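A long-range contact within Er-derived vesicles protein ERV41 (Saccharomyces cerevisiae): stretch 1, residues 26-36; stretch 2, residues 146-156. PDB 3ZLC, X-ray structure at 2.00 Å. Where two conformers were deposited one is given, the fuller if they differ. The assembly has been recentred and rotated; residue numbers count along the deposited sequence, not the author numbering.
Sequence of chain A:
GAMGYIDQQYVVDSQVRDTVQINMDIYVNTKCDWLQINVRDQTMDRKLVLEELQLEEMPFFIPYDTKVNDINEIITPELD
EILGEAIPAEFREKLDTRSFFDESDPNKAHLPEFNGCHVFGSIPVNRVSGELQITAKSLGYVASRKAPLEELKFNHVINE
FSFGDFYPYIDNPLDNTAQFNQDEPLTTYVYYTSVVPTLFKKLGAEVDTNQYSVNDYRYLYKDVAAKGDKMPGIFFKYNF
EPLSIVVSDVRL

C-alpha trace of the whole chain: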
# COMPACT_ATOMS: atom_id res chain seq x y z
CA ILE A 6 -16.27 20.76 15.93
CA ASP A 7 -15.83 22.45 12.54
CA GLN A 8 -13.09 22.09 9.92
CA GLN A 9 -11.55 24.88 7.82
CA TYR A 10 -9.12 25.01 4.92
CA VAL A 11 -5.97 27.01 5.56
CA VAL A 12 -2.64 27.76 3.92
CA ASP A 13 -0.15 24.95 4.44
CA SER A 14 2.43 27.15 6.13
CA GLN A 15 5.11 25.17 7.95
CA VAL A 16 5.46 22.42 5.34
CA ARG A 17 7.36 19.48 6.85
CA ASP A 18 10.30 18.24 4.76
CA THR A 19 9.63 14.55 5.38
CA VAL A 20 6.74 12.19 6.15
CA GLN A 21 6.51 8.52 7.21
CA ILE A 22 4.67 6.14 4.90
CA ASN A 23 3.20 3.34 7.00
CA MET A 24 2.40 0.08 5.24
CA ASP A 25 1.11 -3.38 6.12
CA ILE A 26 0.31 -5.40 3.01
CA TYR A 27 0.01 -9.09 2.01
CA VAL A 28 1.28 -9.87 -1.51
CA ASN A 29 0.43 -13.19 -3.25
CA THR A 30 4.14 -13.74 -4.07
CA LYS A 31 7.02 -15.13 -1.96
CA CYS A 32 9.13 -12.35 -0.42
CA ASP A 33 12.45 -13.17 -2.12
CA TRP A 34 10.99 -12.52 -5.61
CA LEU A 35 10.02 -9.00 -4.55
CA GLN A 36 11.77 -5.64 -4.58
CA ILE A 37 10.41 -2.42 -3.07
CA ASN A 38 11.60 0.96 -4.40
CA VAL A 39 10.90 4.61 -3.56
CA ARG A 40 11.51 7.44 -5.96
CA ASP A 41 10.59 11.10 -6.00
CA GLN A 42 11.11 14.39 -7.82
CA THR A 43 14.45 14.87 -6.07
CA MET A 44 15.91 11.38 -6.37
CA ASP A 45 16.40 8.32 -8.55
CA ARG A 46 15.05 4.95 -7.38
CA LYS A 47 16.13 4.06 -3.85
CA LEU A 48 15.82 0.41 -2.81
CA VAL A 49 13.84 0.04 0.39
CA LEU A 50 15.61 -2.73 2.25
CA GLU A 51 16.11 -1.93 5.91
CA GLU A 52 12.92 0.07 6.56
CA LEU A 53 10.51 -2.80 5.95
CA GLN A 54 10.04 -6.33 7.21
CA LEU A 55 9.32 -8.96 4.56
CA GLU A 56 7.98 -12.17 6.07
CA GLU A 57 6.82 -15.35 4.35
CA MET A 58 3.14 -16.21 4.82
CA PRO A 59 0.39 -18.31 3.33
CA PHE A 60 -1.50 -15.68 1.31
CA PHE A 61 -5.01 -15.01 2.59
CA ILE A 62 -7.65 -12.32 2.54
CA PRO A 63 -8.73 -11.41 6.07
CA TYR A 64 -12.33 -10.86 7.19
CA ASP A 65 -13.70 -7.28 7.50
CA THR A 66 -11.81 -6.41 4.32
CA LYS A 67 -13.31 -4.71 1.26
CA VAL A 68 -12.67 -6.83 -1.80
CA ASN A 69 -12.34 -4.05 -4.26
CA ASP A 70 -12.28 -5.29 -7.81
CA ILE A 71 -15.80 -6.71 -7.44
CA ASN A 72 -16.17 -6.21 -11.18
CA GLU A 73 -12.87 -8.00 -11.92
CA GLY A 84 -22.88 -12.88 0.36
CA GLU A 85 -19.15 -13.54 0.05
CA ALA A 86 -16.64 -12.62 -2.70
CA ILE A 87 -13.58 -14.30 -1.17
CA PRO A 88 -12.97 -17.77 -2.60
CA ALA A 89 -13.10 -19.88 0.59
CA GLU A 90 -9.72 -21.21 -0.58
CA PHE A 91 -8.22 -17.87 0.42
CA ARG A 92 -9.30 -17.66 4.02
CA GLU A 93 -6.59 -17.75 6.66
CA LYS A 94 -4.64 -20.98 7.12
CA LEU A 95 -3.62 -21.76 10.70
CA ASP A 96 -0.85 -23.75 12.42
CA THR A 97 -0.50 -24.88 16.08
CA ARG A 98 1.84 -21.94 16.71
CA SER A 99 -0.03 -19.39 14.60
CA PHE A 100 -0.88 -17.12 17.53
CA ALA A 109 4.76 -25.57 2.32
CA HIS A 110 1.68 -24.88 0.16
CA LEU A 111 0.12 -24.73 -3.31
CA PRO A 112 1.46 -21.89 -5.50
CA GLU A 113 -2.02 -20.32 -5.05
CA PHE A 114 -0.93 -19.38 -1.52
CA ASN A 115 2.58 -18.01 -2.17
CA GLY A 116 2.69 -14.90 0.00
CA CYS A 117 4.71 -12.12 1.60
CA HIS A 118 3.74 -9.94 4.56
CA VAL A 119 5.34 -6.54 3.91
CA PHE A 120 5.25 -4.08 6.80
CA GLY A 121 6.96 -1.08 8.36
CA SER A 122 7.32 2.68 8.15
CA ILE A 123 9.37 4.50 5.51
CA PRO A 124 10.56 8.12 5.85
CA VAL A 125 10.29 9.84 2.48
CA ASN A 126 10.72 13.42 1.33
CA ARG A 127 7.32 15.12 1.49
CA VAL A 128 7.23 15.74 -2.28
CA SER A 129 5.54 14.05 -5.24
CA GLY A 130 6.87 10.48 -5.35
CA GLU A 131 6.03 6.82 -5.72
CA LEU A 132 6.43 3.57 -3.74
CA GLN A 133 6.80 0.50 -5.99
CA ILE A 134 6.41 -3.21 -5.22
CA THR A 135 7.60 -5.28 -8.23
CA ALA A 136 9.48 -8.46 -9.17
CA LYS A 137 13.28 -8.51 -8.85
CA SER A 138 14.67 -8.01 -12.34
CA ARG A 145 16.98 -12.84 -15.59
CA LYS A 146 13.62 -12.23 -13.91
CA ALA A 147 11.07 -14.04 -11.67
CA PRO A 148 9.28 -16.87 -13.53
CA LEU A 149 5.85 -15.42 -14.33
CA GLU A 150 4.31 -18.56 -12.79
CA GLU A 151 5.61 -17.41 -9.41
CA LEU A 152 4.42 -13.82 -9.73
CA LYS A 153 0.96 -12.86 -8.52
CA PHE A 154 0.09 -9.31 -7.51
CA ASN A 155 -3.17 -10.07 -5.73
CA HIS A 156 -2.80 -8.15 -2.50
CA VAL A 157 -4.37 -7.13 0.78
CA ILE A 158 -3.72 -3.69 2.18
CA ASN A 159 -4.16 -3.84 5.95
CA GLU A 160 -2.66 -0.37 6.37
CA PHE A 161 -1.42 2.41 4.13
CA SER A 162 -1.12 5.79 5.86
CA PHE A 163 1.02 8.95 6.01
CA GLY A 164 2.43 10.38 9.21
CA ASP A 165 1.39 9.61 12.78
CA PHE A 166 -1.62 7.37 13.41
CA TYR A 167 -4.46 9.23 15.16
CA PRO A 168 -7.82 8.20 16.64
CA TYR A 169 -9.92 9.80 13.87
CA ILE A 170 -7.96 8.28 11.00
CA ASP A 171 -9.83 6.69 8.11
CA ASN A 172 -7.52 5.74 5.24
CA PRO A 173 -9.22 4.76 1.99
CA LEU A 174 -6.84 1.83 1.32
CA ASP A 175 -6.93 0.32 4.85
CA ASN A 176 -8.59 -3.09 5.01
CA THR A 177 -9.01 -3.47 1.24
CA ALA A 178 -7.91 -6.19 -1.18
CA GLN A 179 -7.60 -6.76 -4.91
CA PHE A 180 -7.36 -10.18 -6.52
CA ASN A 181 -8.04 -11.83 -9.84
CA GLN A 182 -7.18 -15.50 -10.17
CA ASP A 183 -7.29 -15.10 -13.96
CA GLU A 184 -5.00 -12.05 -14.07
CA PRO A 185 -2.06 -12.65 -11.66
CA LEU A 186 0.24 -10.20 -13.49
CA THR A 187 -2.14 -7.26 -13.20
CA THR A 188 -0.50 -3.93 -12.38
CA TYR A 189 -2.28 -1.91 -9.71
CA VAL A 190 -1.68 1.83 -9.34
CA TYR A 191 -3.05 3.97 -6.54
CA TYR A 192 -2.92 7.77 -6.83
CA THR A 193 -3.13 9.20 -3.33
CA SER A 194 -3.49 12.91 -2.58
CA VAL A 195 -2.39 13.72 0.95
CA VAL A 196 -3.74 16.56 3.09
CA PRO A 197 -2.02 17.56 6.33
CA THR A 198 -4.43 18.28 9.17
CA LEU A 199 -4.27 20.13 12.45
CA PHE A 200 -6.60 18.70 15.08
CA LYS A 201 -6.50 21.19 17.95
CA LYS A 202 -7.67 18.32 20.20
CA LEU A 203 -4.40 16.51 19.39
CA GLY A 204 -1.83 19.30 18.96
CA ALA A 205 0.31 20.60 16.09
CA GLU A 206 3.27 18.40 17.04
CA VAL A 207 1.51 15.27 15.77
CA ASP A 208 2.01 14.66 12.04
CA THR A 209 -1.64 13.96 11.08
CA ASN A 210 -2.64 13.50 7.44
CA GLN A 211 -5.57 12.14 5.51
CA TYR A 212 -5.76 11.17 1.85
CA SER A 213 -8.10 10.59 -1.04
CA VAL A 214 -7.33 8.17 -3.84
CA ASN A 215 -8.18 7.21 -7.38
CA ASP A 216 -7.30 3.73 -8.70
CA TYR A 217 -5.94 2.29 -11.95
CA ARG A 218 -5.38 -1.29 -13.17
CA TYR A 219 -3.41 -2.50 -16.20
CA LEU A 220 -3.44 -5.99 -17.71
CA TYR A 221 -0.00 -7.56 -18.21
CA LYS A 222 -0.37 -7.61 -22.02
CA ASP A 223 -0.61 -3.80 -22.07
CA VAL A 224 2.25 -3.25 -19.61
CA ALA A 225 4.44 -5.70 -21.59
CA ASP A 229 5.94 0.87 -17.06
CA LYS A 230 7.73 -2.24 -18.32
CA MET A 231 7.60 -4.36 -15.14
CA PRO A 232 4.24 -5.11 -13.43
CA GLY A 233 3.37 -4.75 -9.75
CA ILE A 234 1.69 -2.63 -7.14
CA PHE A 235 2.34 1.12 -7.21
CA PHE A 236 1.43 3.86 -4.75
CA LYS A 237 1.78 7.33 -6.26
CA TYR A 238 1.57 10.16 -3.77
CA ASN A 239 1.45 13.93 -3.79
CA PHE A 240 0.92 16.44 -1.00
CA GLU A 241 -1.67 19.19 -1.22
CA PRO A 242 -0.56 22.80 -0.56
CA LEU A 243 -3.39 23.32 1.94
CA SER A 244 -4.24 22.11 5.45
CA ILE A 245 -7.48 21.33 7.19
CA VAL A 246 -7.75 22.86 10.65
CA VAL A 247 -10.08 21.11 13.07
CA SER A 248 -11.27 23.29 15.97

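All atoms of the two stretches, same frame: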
# COMPACT_ATOMS: atom_id res chain seq x y z
N ILE A 26 0.93 -4.85 4.22
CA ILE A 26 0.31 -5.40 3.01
C ILE A 26 0.63 -6.90 2.90
O ILE A 26 1.71 -7.32 3.33
CB ILE A 26 0.84 -4.64 1.76
CG1 ILE A 26 0.46 -3.16 1.87
CG2 ILE A 26 0.30 -5.21 0.45
CD1 ILE A 26 0.92 -2.32 0.71
N TYR A 27 -0.29 -7.70 2.34
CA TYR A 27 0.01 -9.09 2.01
C TYR A 27 0.10 -9.10 0.49
O TYR A 27 -0.76 -8.54 -0.17
CB TYR A 27 -1.12 -10.04 2.43
CG TYR A 27 -1.46 -10.07 3.91
CD1 TYR A 27 -0.51 -9.75 4.88
CD2 TYR A 27 -2.73 -10.43 4.33
CE1 TYR A 27 -0.84 -9.79 6.25
CE2 TYR A 27 -3.06 -10.47 5.68
CZ TYR A 27 -2.12 -10.15 6.63
OH TYR A 27 -2.45 -10.20 7.97
N VAL A 28 1.15 -9.71 -0.06
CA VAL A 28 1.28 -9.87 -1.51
C VAL A 28 1.28 -11.36 -1.82
O VAL A 28 1.92 -12.13 -1.10
CB VAL A 28 2.61 -9.25 -2.04
CG1 VAL A 28 2.72 -9.42 -3.56
CG2 VAL A 28 2.69 -7.76 -1.68
N ASN A 29 0.57 -11.77 -2.87
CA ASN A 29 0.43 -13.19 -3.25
C ASN A 29 1.67 -13.72 -3.98
O ASN A 29 1.57 -14.54 -4.90
CB ASN A 29 -0.83 -13.33 -4.13
CG ASN A 29 -1.34 -14.77 -4.28
OD1 ASN A 29 -2.31 -14.98 -5.01
ND2 ASN A 29 -0.72 -15.74 -3.59
N THR A 30 2.84 -13.27 -3.53
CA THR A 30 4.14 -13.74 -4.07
C THR A 30 5.12 -13.91 -2.90
O THR A 30 5.07 -13.14 -1.93
CB THR A 30 4.72 -12.71 -5.07
OG1 THR A 30 3.78 -12.49 -6.14
CG2 THR A 30 6.06 -13.19 -5.64
N LYS A 31 5.99 -14.92 -2.99
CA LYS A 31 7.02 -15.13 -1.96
C LYS A 31 7.93 -13.92 -1.87
O LYS A 31 8.21 -13.28 -2.89
CB LYS A 31 7.88 -16.35 -2.31
CG LYS A 31 7.09 -17.58 -2.69
CD LYS A 31 6.38 -18.17 -1.51
CE LYS A 31 7.08 -19.44 -1.06
NZ LYS A 31 6.43 -19.99 0.16
N CYS A 32 8.40 -13.61 -0.66
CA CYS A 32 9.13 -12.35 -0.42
C CYS A 32 10.38 -12.18 -1.29
O CYS A 32 10.66 -11.08 -1.78
CB CYS A 32 9.55 -12.26 1.05
SG CYS A 32 8.18 -12.22 2.23
N ASP A 33 11.13 -13.25 -1.48
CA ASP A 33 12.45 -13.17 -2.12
C ASP A 33 12.37 -12.85 -3.63
O ASP A 33 13.39 -12.54 -4.26
CB ASP A 33 13.27 -14.44 -1.84
CG ASP A 33 13.91 -14.45 -0.43
OD1 ASP A 33 13.66 -13.54 0.36
OD2 ASP A 33 14.65 -15.40 -0.11
N TRP A 34 11.18 -12.93 -4.21
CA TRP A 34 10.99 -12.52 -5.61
C TRP A 34 10.77 -11.01 -5.70
O TRP A 34 10.81 -10.44 -6.79
CB TRP A 34 9.77 -13.21 -6.23
CG TRP A 34 9.87 -14.71 -6.37
CD1 TRP A 34 9.08 -15.63 -5.75
CD2 TRP A 34 10.77 -15.44 -7.21
NE1 TRP A 34 9.45 -16.90 -6.13
CE2 TRP A 34 10.49 -16.81 -7.02
CE3 TRP A 34 11.80 -15.08 -8.08
CZ2 TRP A 34 11.19 -17.81 -7.68
CZ3 TRP A 34 12.50 -16.08 -8.73
CH2 TRP A 34 12.20 -17.43 -8.53
N LEU A 35 10.51 -10.38 -4.56
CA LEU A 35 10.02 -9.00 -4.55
C LEU A 35 11.12 -7.97 -4.33
O LEU A 35 12.10 -8.24 -3.62
CB LEU A 35 8.95 -8.82 -3.46
CG LEU A 35 7.68 -9.65 -3.66
CD1 LEU A 35 6.67 -9.41 -2.54
CD2 LEU A 35 7.06 -9.37 -5.02
N GLN A 36 10.95 -6.80 -4.94
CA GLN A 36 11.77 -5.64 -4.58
C GLN A 36 10.85 -4.44 -4.35
O GLN A 36 9.79 -4.30 -4.99
CB GLN A 36 12.81 -5.34 -5.66
CG GLN A 36 12.25 -4.77 -6.96
CD GLN A 36 13.34 -4.25 -7.89
OE1 GLN A 36 14.23 -3.52 -7.47
NE2 GLN A 36 13.26 -4.64 -9.16
N LYS A 146 14.75 -12.79 -14.64
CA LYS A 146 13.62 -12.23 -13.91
C LYS A 146 12.75 -13.35 -13.32
O LYS A 146 12.81 -14.49 -13.80
CB LYS A 146 12.81 -11.32 -14.83
CG LYS A 146 11.81 -12.03 -15.73
CD LYS A 146 10.66 -11.10 -16.10
CE LYS A 146 9.47 -11.84 -16.70
NZ LYS A 146 9.73 -12.43 -18.05
N ALA A 147 11.95 -13.04 -12.30
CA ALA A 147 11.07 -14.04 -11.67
C ALA A 147 10.21 -14.76 -12.70
O ALA A 147 9.60 -14.11 -13.56
CB ALA A 147 10.19 -13.39 -10.63
N PRO A 148 10.14 -16.11 -12.61
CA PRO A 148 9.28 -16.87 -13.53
C PRO A 148 7.86 -16.37 -13.33
O PRO A 148 7.42 -16.28 -12.18
CB PRO A 148 9.41 -18.32 -13.02
CG PRO A 148 10.61 -18.34 -12.13
CD PRO A 148 10.70 -16.96 -11.54
N LEU A 149 7.18 -16.02 -14.42
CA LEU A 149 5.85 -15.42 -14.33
C LEU A 149 4.93 -16.26 -13.45
O LEU A 149 4.15 -15.73 -12.67
CB LEU A 149 5.26 -15.22 -15.73
CG LEU A 149 6.04 -14.24 -16.61
CD1 LEU A 149 5.41 -14.06 -17.98
CD2 LEU A 149 6.17 -12.90 -15.90
N GLU A 150 5.06 -17.59 -13.58
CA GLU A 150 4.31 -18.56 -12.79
C GLU A 150 4.29 -18.21 -11.31
O GLU A 150 3.25 -18.32 -10.63
CB GLU A 150 4.94 -19.94 -13.00
CG GLU A 150 4.28 -21.09 -12.26
CD GLU A 150 4.96 -22.43 -12.54
OE1 GLU A 150 5.83 -22.49 -13.45
OE2 GLU A 150 4.62 -23.44 -11.87
N GLU A 151 5.42 -17.72 -10.82
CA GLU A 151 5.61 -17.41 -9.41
C GLU A 151 5.04 -16.08 -9.00
O GLU A 151 4.81 -15.85 -7.80
CB GLU A 151 7.11 -17.40 -9.07
CG GLU A 151 7.78 -18.71 -9.38
CD GLU A 151 6.92 -19.88 -8.95
OE1 GLU A 151 6.51 -19.90 -7.77
OE2 GLU A 151 6.64 -20.76 -9.79
N LEU A 152 4.82 -15.21 -9.98
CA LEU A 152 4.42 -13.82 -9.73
C LEU A 152 2.91 -13.66 -9.71
O LEU A 152 2.24 -13.99 -10.68
CB LEU A 152 4.96 -12.89 -10.81
CG LEU A 152 6.45 -12.63 -10.91
CD1 LEU A 152 6.66 -11.40 -11.76
CD2 LEU A 152 7.01 -12.43 -9.52
N LYS A 153 2.38 -13.14 -8.61
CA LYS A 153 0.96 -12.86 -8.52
C LYS A 153 0.80 -11.62 -7.68
O LYS A 153 1.22 -11.61 -6.51
CB LYS A 153 0.21 -14.03 -7.89
CG LYS A 153 0.21 -15.31 -8.71
CD LYS A 153 -0.91 -16.25 -8.27
CE LYS A 153 -0.46 -17.21 -7.20
NZ LYS A 153 0.55 -18.17 -7.72
N PHE A 154 0.20 -10.58 -8.24
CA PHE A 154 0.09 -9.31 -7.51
C PHE A 154 -1.27 -9.06 -6.85
O PHE A 154 -1.59 -7.93 -6.48
CB PHE A 154 0.55 -8.14 -8.39
CG PHE A 154 2.04 -8.17 -8.67
CD1 PHE A 154 2.95 -7.90 -7.67
CD2 PHE A 154 2.51 -8.51 -9.94
CE1 PHE A 154 4.34 -7.94 -7.92
CE2 PHE A 154 3.88 -8.56 -10.21
CZ PHE A 154 4.80 -8.28 -9.20
N ASN A 155 -2.05 -10.12 -6.68
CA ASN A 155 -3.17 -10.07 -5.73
C ASN A 155 -2.61 -9.55 -4.41
O ASN A 155 -1.49 -9.88 -4.03
CB ASN A 155 -3.76 -11.47 -5.53
CG ASN A 155 -4.17 -12.13 -6.83
OD1 ASN A 155 -4.84 -11.52 -7.66
ND2 ASN A 155 -3.74 -13.37 -7.03
N HIS A 156 -3.36 -8.72 -3.71
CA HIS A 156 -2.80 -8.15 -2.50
C HIS A 156 -3.88 -7.72 -1.53
O HIS A 156 -5.04 -7.54 -1.92
CB HIS A 156 -1.88 -6.96 -2.83
CG HIS A 156 -2.57 -5.84 -3.53
ND1 HIS A 156 -2.81 -5.85 -4.89
CD2 HIS A 156 -3.09 -4.67 -3.07
CE1 HIS A 156 -3.44 -4.73 -5.23
NE2 HIS A 156 -3.61 -4.00 -4.15
O HOH W 1 2.71 -16.35 -6.43
O HOH W 2 5.92 -16.66 -5.32
O HOH W 3 7.59 -19.09 -5.71

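What holds the two backbones together where they run closest? Val 28 and His 156 face each other as an antiparallel, non-hydrogen-bonded bridge pair, their CA atoms 4.5 Å apart and their side chains on the same face of the sheet. This pair exchanges no backbone hydrogen bonds of its own; the tie is one residue further on, where Asn 29 N donates to Asn 155 O at 3.0 Å. On the other side of the bridge, the CA of His 156 lies 3.1 Å from Tyr 27 O, a CA-H...O contact with an angle of 124° at the hydrogen.

How do the polar side chains fit the bend beyond the bridge? Asn 29 points toward the second stretch, and its OD1 receives a nearly straight hydrogen bond from Asn 155 ND2 at 3.0 Å, so this pair is joined through both backbone and side chains. Next to it, Thr 30 is a small bump set against the other stretch: OG1 donates to Lys 153 O at 2.7 Å, while the CG2 methyl packs 3.6 Å from Glu 151 O and 4.1 Å from Leu 152 CD2. Lys 153 in turn lays its aliphatic portion along Asn 29, with CB 3.3 Å from Asn 29 O and CE 3.6 Å from Asn 29 OD1.

What does the large indole of Trp 34 rest on? Its ring is the broad bump of the first stretch; Ala 147, Pro 148 and Glu 151 line the hollow, while the two residues between Pro 148 and Glu 151 stay out of reach. Glu 151 CB sits over one face, 4.1 Å from the centroid of the five-membered ring in a CH-pi contact, and Pro 148 CD lies over the same face, 3.4 Å from Trp 34 CH2. Ala 147 brings a methyl group in obliquely, its CB 3.5 Å from Trp 34 CE3.

Where do water and the buried apolar groups complete the fit? One water donates to both Asn 29 O and Glu 151 O and accepts from Lys 153 NZ; a second links Lys 31 N to Glu 151 O, and a third joins Trp 34 NE1 to Glu 151 OE1. The CA-to-CB bonds of Leu 152 and Phe 154 point away, yet their ends come nearer. The Phe 154 ring meets two side chains, oblique to both, with CE1 4.2 Å from Leu 35 CD2 and CD1 4.4 Å from Val 28 CG1.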